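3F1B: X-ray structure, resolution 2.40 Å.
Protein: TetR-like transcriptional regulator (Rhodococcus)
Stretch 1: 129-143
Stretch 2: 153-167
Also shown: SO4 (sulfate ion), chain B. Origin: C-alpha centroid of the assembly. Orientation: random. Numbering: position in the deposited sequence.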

ATOM      1  N   SER A 129       6.523  -7.794   8.605  1.00 63.13           N
ATOM      2  CA  SER A 129       5.235  -8.213   9.193  1.00 60.93           C
ATOM      3  C   SER A 129       4.265  -8.655   8.116  1.00 59.58           C
ATOM      4  O   SER A 129       3.706  -9.753   8.204  1.00 59.84           O
ATOM      5  N   ARG A 130       4.075  -7.809   7.098  1.00 57.44           N
ATOM      6  CA  ARG A 130       3.222  -8.125   5.959  1.00 55.84           C
ATOM      7  C   ARG A 130       3.575  -9.435   5.309  1.00 55.46           C
ATOM      8  O   ARG A 130       2.695 -10.204   4.920  1.00 55.26           O
ATOM      9  N   ASP A 131       4.874  -9.666   5.149  1.00 54.94           N
ATOM     10  CA  ASP A 131       5.333 -10.870   4.509  1.00 54.71           C
ATOM     11  C   ASP A 131       5.090 -12.081   5.357  1.00 52.94           C
ATOM     12  O   ASP A 131       4.702 -13.118   4.853  1.00 52.86           O
ATOM     13  N   ARG A 132       5.314 -11.935   6.649  1.00 51.26           N
ATOM     14  CA  ARG A 132       5.016 -12.976   7.572  1.00 50.41           C
ATOM     15  C   ARG A 132       3.514 -13.257   7.478  1.00 50.14           C
ATOM     16  O   ARG A 132       3.113 -14.421   7.402  1.00 50.51           O
ATOM     17  N   LEU A 133       2.687 -12.213   7.431  1.00 50.50           N
ATOM     18  CA  LEU A 133       1.228 -12.378   7.309  1.00 50.30           C
ATOM     19  C   LEU A 133       0.866 -13.114   6.020  1.00 50.31           C
ATOM     20  O   LEU A 133       0.039 -14.038   6.044  1.00 51.76           O
ATOM     21  N   ILE A 134       1.468 -12.723   4.896  1.00 49.79           N
ATOM     22  CA  ILE A 134       1.288 -13.462   3.616  1.00 48.73           C
ATOM     23  C   ILE A 134       1.653 -14.970   3.697  1.00 49.25           C
ATOM     24  O   ILE A 134       0.910 -15.829   3.209  1.00 50.30           O
ATOM     25  N   GLU A 135       2.799 -15.277   4.313  1.00 49.64           N
ATOM     26  CA  GLU A 135       3.236 -16.624   4.637  1.00 49.80           C
ATOM     27  C   GLU A 135       2.269 -17.388   5.541  1.00 50.10           C
ATOM     28  O   GLU A 135       2.026 -18.562   5.348  1.00 50.43           O
ATOM     29  N   LEU A 136       1.737 -16.733   6.561  1.00 51.19           N
ATOM     30  CA  LEU A 136       0.739 -17.374   7.403  1.00 52.23           C
ATOM     31  C   LEU A 136      -0.520 -17.710   6.593  1.00 53.05           C
ATOM     32  O   LEU A 136      -1.132 -18.749   6.796  1.00 54.13           O
ATOM     33  N   THR A 137      -0.890 -16.840   5.656  1.00 52.85           N
ATOM     34  CA  THR A 137      -2.101 -17.023   4.891  1.00 52.28           C
ATOM     35  C   THR A 137      -1.969 -18.156   3.897  1.00 53.15           C
ATOM     36  O   THR A 137      -2.939 -18.887   3.658  1.00 53.99           O
ATOM     37  N   ALA A 138      -0.811 -18.252   3.250  1.00 53.35           N
ATOM     38  CA  ALA A 138      -0.567 -19.349   2.308  1.00 53.80           C
ATOM     39  C   ALA A 138      -0.623 -20.687   2.995  1.00 54.37           C
ATOM     40  O   ALA A 138      -1.157 -21.635   2.422  1.00 55.06           O
ATOM     41  N   HIS A 139      -0.037 -20.779   4.191  1.00 55.00           N
ATOM     42  CA  HIS A 139      -0.100 -22.002   4.992  1.00 55.98           C
ATOM     43  C   HIS A 139      -1.537 -22.366   5.304  1.00 55.71           C
ATOM     44  O   HIS A 139      -1.907 -23.517   5.189  1.00 55.11           O
ATOM     45  N   LEU A 140      -2.375 -21.416   5.719  1.00 56.11           N
ATOM     46  CA  LEU A 140      -3.734 -21.849   6.019  1.00 56.78           C
ATOM     47  C   LEU A 140      -4.544 -22.158   4.763  1.00 57.64           C
ATOM     48  O   LEU A 140      -5.396 -23.058   4.778  1.00 57.93           O
ATOM     49  N   LEU A 141      -4.268 -21.443   3.676  1.00 58.02           N
ATOM     50  CA  LEU A 141      -4.892 -21.780   2.406  1.00 59.70           C
ATOM     51  C   LEU A 141      -4.429 -23.191   2.023  1.00 60.95           C
ATOM     52  O   LEU A 141      -5.212 -23.972   1.524  1.00 61.01           O
ATOM     53  N   GLU A 142      -3.171 -23.527   2.294  1.00 62.66           N
ATOM     54  CA  GLU A 142      -2.696 -24.892   2.048  1.00 64.87           C
ATOM     55  C   GLU A 142      -3.352 -25.889   3.012  1.00 65.72           C
ATOM     56  O   GLU A 142      -3.929 -26.899   2.583  1.00 65.59           O
ATOM     57  N   SER A 143      -3.270 -25.566   4.304  1.00 67.17           N
ATOM     58  CA  SER A 143      -3.995 -26.234   5.393  1.00 68.19           C
ATOM     59  C   SER A 143      -5.478 -26.473   5.078  1.00 69.03           C
ATOM     60  O   SER A 143      -6.128 -27.300   5.712  1.00 69.40           O
ATOM     61  N   ASP A 153       0.821 -21.685  -6.539  1.00 55.97           N
ATOM     62  CA  ASP A 153      -0.486 -21.057  -6.577  1.00 55.74           C
ATOM     63  C   ASP A 153      -0.910 -20.568  -5.153  1.00 54.49           C
ATOM     64  O   ASP A 153      -1.709 -19.628  -5.036  1.00 54.47           O
ATOM     65  N   PHE A 154      -0.364 -21.159  -4.080  1.00 52.76           N
ATOM     66  CA  PHE A 154      -0.796 -20.769  -2.709  1.00 51.81           C
ATOM     67  C   PHE A 154      -0.250 -19.461  -2.134  1.00 50.58           C
ATOM     68  O   PHE A 154      -1.030 -18.644  -1.597  1.00 50.48           O
ATOM     69  N   GLU A 155       1.070 -19.265  -2.223  1.00 48.80           N
ATOM     70  CA  GLU A 155       1.665 -17.982  -1.862  1.00 48.23           C
ATOM     71  C   GLU A 155       0.975 -16.923  -2.704  1.00 46.46           C
ATOM     72  O   GLU A 155       0.704 -15.822  -2.240  1.00 46.25           O
ATOM     73  N   LEU A 156       0.613 -17.308  -3.922  1.00 44.42           N
ATOM     74  CA  LEU A 156       0.048 -16.388  -4.907  1.00 43.18           C
ATOM     75  C   LEU A 156      -1.399 -15.942  -4.597  1.00 41.59           C
ATOM     76  O   LEU A 156      -1.735 -14.742  -4.672  1.00 41.01           O
ATOM     77  N   ILE A 157      -2.245 -16.907  -4.251  1.00 39.76           N
ATOM     78  CA  ILE A 157      -3.540 -16.602  -3.697  1.00 38.53           C
ATOM     79  C   ILE A 157      -3.320 -15.796  -2.401  1.00 37.49           C
ATOM     80  O   ILE A 157      -3.976 -14.758  -2.188  1.00 37.12           O
ATOM     81  N   ALA A 158      -2.340 -16.191  -1.589  1.00 35.91           N
ATOM     82  CA  ALA A 158      -2.138 -15.446  -0.339  1.00 35.57           C
ATOM     83  C   ALA A 158      -1.854 -14.008  -0.559  1.00 35.00           C
ATOM     84  O   ALA A 158      -2.360 -13.161   0.156  1.00 36.26           O
ATOM     85  N   ILE A 159      -1.003 -13.717  -1.522  1.00 34.63           N
ATOM     86  CA  ILE A 159      -0.571 -12.349  -1.747  1.00 32.96           C
ATOM     87  C   ILE A 159      -1.750 -11.564  -2.269  1.00 33.83           C
ATOM     88  O   ILE A 159      -1.985 -10.442  -1.825  1.00 33.04           O
ATOM     89  N   ALA A 160      -2.473 -12.125  -3.249  1.00 34.05           N
ATOM     90  CA  ALA A 160      -3.657 -11.449  -3.772  1.00 34.25           C
ATOM     91  C   ALA A 160      -4.715 -11.173  -2.673  1.00 36.24           C
ATOM     92  O   ALA A 160      -5.292 -10.079  -2.660  1.00 36.26           O
ATOM     93  N   LEU A 161      -4.997 -12.161  -1.802  1.00 37.56           N
ATOM     94  CA  LEU A 161      -5.942 -12.012  -0.669  1.00 40.08           C
ATOM     95  C   LEU A 161      -5.491 -10.930   0.338  1.00 41.75           C
ATOM     96  O   LEU A 161      -6.306 -10.183   0.909  1.00 43.41           O
ATOM     97  N   VAL A 162      -4.187 -10.820   0.579  1.00 41.50           N
ATOM     98  CA  VAL A 162      -3.703  -9.816   1.538  1.00 41.75           C
ATOM     99  C   VAL A 162      -3.777  -8.413   0.945  1.00 41.90           C
ATOM    100  O   VAL A 162      -4.168  -7.434   1.632  1.00 42.71           O
ATOM    101  N   GLY A 163      -3.401  -8.322  -0.329  1.00 39.81           N
ATOM    102  CA  GLY A 163      -3.520  -7.093  -1.044  1.00 39.13           C
ATOM    103  C   GLY A 163      -4.960  -6.661  -1.094  1.00 38.56           C
ATOM    104  O   GLY A 163      -5.245  -5.498  -0.929  1.00 38.82           O
ATOM    105  N   ALA A 164      -5.867  -7.599  -1.351  1.00 38.79           N
ATOM    106  CA  ALA A 164      -7.300  -7.285  -1.383  1.00 39.24           C
ATOM    107  C   ALA A 164      -7.814  -6.811  -0.001  1.00 38.93           C
ATOM    108  O   ALA A 164      -8.526  -5.847   0.081  1.00 39.19           O
ATOM    109  N   GLY A 165      -7.381  -7.484   1.056  1.00 40.48           N
ATOM    110  CA  GLY A 165      -7.704  -7.159   2.427  1.00 41.61           C
ATOM    111  C   GLY A 165      -7.211  -5.791   2.824  1.00 42.55           C
ATOM    112  O   GLY A 165      -7.907  -5.060   3.578  1.00 42.78           O
ATOM    113  N   GLU A 166      -6.032  -5.427   2.308  1.00 42.25           N
ATOM    114  CA  GLU A 166      -5.456  -4.120   2.626  1.00 41.10           C
ATOM    115  C   GLU A 166      -6.295  -3.062   2.017  1.00 41.10           C
ATOM    116  O   GLU A 166      -6.655  -2.129   2.714  1.00 42.42           O
ATOM    117  N   ALA A 167      -6.661  -3.207   0.740  1.00 39.31           N
ATOM    118  CA  ALA A 167      -7.405  -2.136   0.097  1.00 38.61           C
ATOM    119  C   ALA A 167      -8.820  -2.055   0.650  1.00 38.66           C
ATOM    120  O   ALA A 167      -9.404  -0.987   0.706  1.00 37.49           O
TER

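The contact between these two helices is closed at one end by a strikingly short salt bridge: Arg130 NE donates to Glu166 OE2 at 2.4 Å, while Arg130 NH2 reaches Glu166 OE1 at 2.8 Å. The carboxylate meets the guanidinium edge near its plane, so two hydrogen bonds form side by side. Arg130 leaves its backbone sideways, with chi1 t, and its end comes nearer the second helix, with chi3 t but chi2 off the wells at 146°; there it meets Glu166 (chi1 m), whose CA-to-CB bond points toward the first helix.

The rest illustrates a general principle: where small residues line a crossing, helices can approach closely. Here the axes come within 8.0 Å at 123°, and the CA atoms of Ala138 and Glu155 lie 4.9 Å apart. Ala158 points toward the first helix, its CB 3.8 Å from Ala138 CB and 3.3 Å from Ile134 O; a methyl group fits directly against the opposing backbone.

Around this point larger side chains interlock. Ile134 (m, t) is a knob in the hole formed by Glu155, Ala158, Ile159 and Val162, with its CG2 3.5 Å from Ile159 CG1 and its CG1 3.7 Å from Val162 CG2. Thr137 (m) turns its CG2 to Leu161 CD1 at 3.8 Å, while its OG1 donates to Leu133 O at 2.9 Å, satisfying the hydroxyl within its own helix. Further along, Leu141 (m, t) points inward and places CD1 3.5 Å from Ile157 CG2. Phe154 (chi1 m) also points inward, its CD2 4.1 Å from Leu141 CB, and Glu142 CA lies over one face of its ring.

Arg132 points away from the interface. Its NH1 forms a salt bridge with Glu135 OE2 at 2.7 Å, and its NH2 donates to O2 of a sulfate, probably from the crystallisation liquor, at 2.8 Å.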

ATOM      1  CB  SER A 129       4.589  -7.112  10.035  1.00 60.71           C
ATOM      2  OG  SER A 129       5.165  -7.044  11.326  1.00 61.25           O
ATOM      3  CB  ARG A 130       3.407  -7.092   4.889  1.00 56.03           C
ATOM      4  CG  ARG A 130       2.324  -7.109   3.854  1.00 54.04           C
ATOM      5  CD  ARG A 130       2.151  -5.678   3.457  1.00 52.09           C
ATOM      6  NE  ARG A 130       1.367  -5.538   2.255  1.00 54.13           N
ATOM      7  CZ  ARG A 130       1.691  -6.055   1.074  1.00 53.15           C
ATOM      8  NH1 ARG A 130       2.794  -6.787   0.944  1.00 51.25           N
ATOM      9  NH2 ARG A 130       0.903  -5.825   0.028  1.00 53.99           N
ATOM     10  CB  ASP A 131       6.796 -10.747   4.212  1.00 56.25           C
ATOM     11  CG  ASP A 131       7.029 -10.049   2.925  1.00 61.31           C
ATOM     12  OD1 ASP A 131       7.608  -8.937   2.932  1.00 64.93           O
ATOM     13  OD2 ASP A 131       6.575 -10.617   1.898  1.00 67.72           O
ATOM     14  CB  ARG A 132       5.480 -12.593   8.991  1.00 50.20           C
ATOM     15  CG  ARG A 132       5.121 -13.626  10.078  1.00 50.53           C
ATOM     16  CD  ARG A 132       5.472 -15.059   9.653  1.00 47.17           C
ATOM     17  NE  ARG A 132       5.048 -16.070  10.619  1.00 47.85           N
ATOM     18  CZ  ARG A 132       5.318 -17.377  10.516  1.00 50.31           C
ATOM     19  NH1 ARG A 132       5.983 -17.875   9.466  1.00 47.61           N
ATOM     20  NH2 ARG A 132       4.903 -18.210  11.461  1.00 49.90           N
ATOM     21  CB  LEU A 133       0.495 -11.038   7.328  1.00 50.24           C
ATOM     22  CG  LEU A 133       0.372 -10.305   8.641  1.00 52.46           C
ATOM     23  CD1 LEU A 133      -0.282  -8.934   8.478  1.00 55.32           C
ATOM     24  CD2 LEU A 133      -0.410 -11.134   9.623  1.00 54.55           C
ATOM     25  CB  ILE A 134       2.044 -12.747   2.462  1.00 48.35           C
ATOM     26  CG1 ILE A 134       1.350 -11.446   2.120  1.00 46.18           C
ATOM     27  CG2 ILE A 134       2.153 -13.665   1.199  1.00 48.66           C
ATOM     28  CD1 ILE A 134       2.261 -10.435   1.399  1.00 47.68           C
ATOM     29  CB  GLU A 135       4.605 -16.520   5.326  1.00 50.28           C
ATOM     30  CG  GLU A 135       5.108 -17.814   5.976  1.00 49.84           C
ATOM     31  CD  GLU A 135       6.526 -17.689   6.615  1.00 52.81           C
ATOM     32  OE1 GLU A 135       7.293 -18.674   6.540  1.00 53.41           O
ATOM     33  OE2 GLU A 135       6.875 -16.635   7.206  1.00 52.50           O
ATOM     34  CB  LEU A 136       0.365 -16.474   8.586  1.00 52.15           C
ATOM     35  CG  LEU A 136       1.380 -16.527   9.742  1.00 53.69           C
ATOM     36  CD1 LEU A 136       1.364 -15.265  10.650  1.00 48.54           C
ATOM     37  CD2 LEU A 136       1.367 -17.872  10.571  1.00 50.51           C
ATOM     38  CB  THR A 137      -2.413 -15.718   4.135  1.00 51.81           C
ATOM     39  OG1 THR A 137      -2.591 -14.707   5.107  1.00 51.39           O
ATOM     40  CG2 THR A 137      -3.662 -15.813   3.301  1.00 50.41           C
ATOM     41  CB  ALA A 138       0.774 -19.195   1.651  1.00 53.54           C
ATOM     42  CB  HIS A 139       0.616 -21.864   6.338  1.00 57.21           C
ATOM     43  CG  HIS A 139       2.111 -21.770   6.261  1.00 62.03           C
ATOM     44  ND1 HIS A 139       2.882 -21.389   7.347  1.00 68.07           N
ATOM     45  CD2 HIS A 139       2.983 -22.030   5.255  1.00 65.95           C
ATOM     46  CE1 HIS A 139       4.163 -21.425   7.014  1.00 67.34           C
ATOM     47  NE2 HIS A 139       4.252 -21.810   5.751  1.00 67.01           N
ATOM     48  CB  LEU A 140      -4.444 -20.922   6.976  1.00 56.48           C
ATOM     49  CG  LEU A 140      -5.104 -19.678   6.455  1.00 57.66           C
ATOM     50  CD1 LEU A 140      -6.455 -20.034   5.745  1.00 56.89           C
ATOM     51  CD2 LEU A 140      -5.314 -18.806   7.676  1.00 56.31           C
ATOM     52  CB  LEU A 141      -4.601 -20.743   1.297  1.00 58.58           C
ATOM     53  CG  LEU A 141      -5.270 -19.381   1.453  1.00 58.11           C
ATOM     54  CD1 LEU A 141      -4.824 -18.471   0.345  1.00 58.27           C
ATOM     55  CD2 LEU A 141      -6.808 -19.436   1.511  1.00 55.93           C
ATOM     56  CB  GLU A 142      -1.179 -24.976   2.127  1.00 65.03           C
ATOM     57  CG  GLU A 142      -0.615 -26.212   1.414  1.00 67.95           C
ATOM     58  CD  GLU A 142       0.650 -25.916   0.594  1.00 71.11           C
ATOM     59  OE1 GLU A 142       1.227 -24.805   0.744  1.00 71.77           O
ATOM     60  OE2 GLU A 142       1.061 -26.798  -0.207  1.00 71.86           O
ATOM     61  CB  SER A 143      -3.852 -25.417   6.685  1.00 68.16           C
ATOM     62  OG  SER A 143      -3.946 -26.218   7.856  1.00 70.01           O
ATOM     63  CB  ASP A 153      -1.531 -22.017  -7.191  1.00 56.08           C
ATOM     64  CG  ASP A 153      -0.936 -22.954  -8.285  1.00 59.79           C
ATOM     65  OD1 ASP A 153       0.159 -23.531  -8.069  1.00 62.84           O
ATOM     66  OD2 ASP A 153      -1.572 -23.154  -9.363  1.00 62.66           O
ATOM     67  CB  PHE A 154      -0.696 -21.919  -1.703  1.00 51.76           C
ATOM     68  CG  PHE A 154      -1.651 -23.031  -1.993  1.00 53.06           C
ATOM     69  CD1 PHE A 154      -1.187 -24.272  -2.411  1.00 54.25           C
ATOM     70  CD2 PHE A 154      -3.020 -22.825  -1.899  1.00 54.41           C
ATOM     71  CE1 PHE A 154      -2.077 -25.302  -2.703  1.00 55.15           C
ATOM     72  CE2 PHE A 154      -3.916 -23.844  -2.196  1.00 54.63           C
ATOM     73  CZ  PHE A 154      -3.447 -25.078  -2.599  1.00 55.42           C
ATOM     74  CB  GLU A 155       3.188 -17.965  -2.083  1.00 49.00           C
ATOM     75  CG  GLU A 155       3.950 -16.781  -1.389  1.00 52.63           C
ATOM     76  CD  GLU A 155       4.619 -17.114  -0.016  1.00 56.90           C
ATOM     77  OE1 GLU A 155       5.166 -18.231   0.184  1.00 59.77           O
ATOM     78  OE2 GLU A 155       4.634 -16.225   0.871  1.00 59.45           O
ATOM     79  CB  LEU A 156       0.161 -17.038  -6.285  1.00 43.21           C
ATOM     80  CG  LEU A 156      -0.358 -16.371  -7.552  1.00 44.53           C
ATOM     81  CD1 LEU A 156      -0.092 -14.846  -7.640  1.00 45.45           C
ATOM     82  CD2 LEU A 156       0.230 -17.094  -8.752  1.00 42.81           C
ATOM     83  CB  ILE A 157      -4.365 -17.888  -3.416  1.00 38.71           C
ATOM     84  CG1 ILE A 157      -4.378 -18.776  -4.631  1.00 38.76           C
ATOM     85  CG2 ILE A 157      -5.792 -17.546  -2.905  1.00 38.34           C
ATOM     86  CD1 ILE A 157      -5.027 -18.158  -5.862  1.00 43.38           C
ATOM     87  CB  ALA A 158      -1.040 -16.059   0.537  1.00 35.57           C
ATOM     88  CB  ILE A 159       0.556 -12.310  -2.809  1.00 33.23           C
ATOM     89  CG1 ILE A 159       1.842 -12.972  -2.261  1.00 31.69           C
ATOM     90  CG2 ILE A 159       0.853 -10.875  -3.246  1.00 28.92           C
ATOM     91  CD1 ILE A 159       2.775 -13.686  -3.378  1.00 31.30           C
ATOM     92  CB  ALA A 160      -4.266 -12.268  -4.839  1.00 33.09           C
ATOM     93  CB  LEU A 161      -6.040 -13.344   0.084  1.00 40.44           C
ATOM     94  CG  LEU A 161      -7.303 -13.817   0.877  1.00 46.31           C
ATOM     95  CD1 LEU A 161      -7.000 -14.502   2.203  1.00 45.48           C
ATOM     96  CD2 LEU A 161      -8.496 -12.775   1.077  1.00 44.73           C
ATOM     97  CB  VAL A 162      -2.262 -10.127   2.014  1.00 42.13           C
ATOM     98  CG1 VAL A 162      -1.634  -8.920   2.784  1.00 42.58           C
ATOM     99  CG2 VAL A 162      -2.297 -11.388   2.924  1.00 42.59           C
ATOM    100  CB  ALA A 164      -8.107  -8.502  -1.903  1.00 37.81           C
ATOM    101  CB  GLU A 166      -4.063  -3.998   2.065  1.00 41.09           C
ATOM    102  CG  GLU A 166      -3.064  -4.767   2.880  1.00 41.04           C
ATOM    103  CD  GLU A 166      -1.701  -4.774   2.238  1.00 42.48           C
ATOM    104  OE1 GLU A 166      -1.573  -5.105   1.044  1.00 49.32           O
ATOM    105  OE2 GLU A 166      -0.739  -4.487   2.915  1.00 38.95           O
ATOM    106  CB  ALA A 167      -7.443  -2.330  -1.419  1.00 38.84           C
TER
HETATM  107  S   SO4 B 202       4.654 -21.306  10.543  0.50 84.31           S
HETATM  108  O1  SO4 B 202       5.369 -22.411   9.910  0.50 83.75           O
HETATM  109  O2  SO4 B 202       5.362 -20.927  11.770  0.50 82.49           O
HETATM  110  O3  SO4 B 202       4.633 -20.197   9.598  0.50 83.13           O
HETATM  111  O4  SO4 B 202       3.270 -21.687  10.837  0.50 82.74           O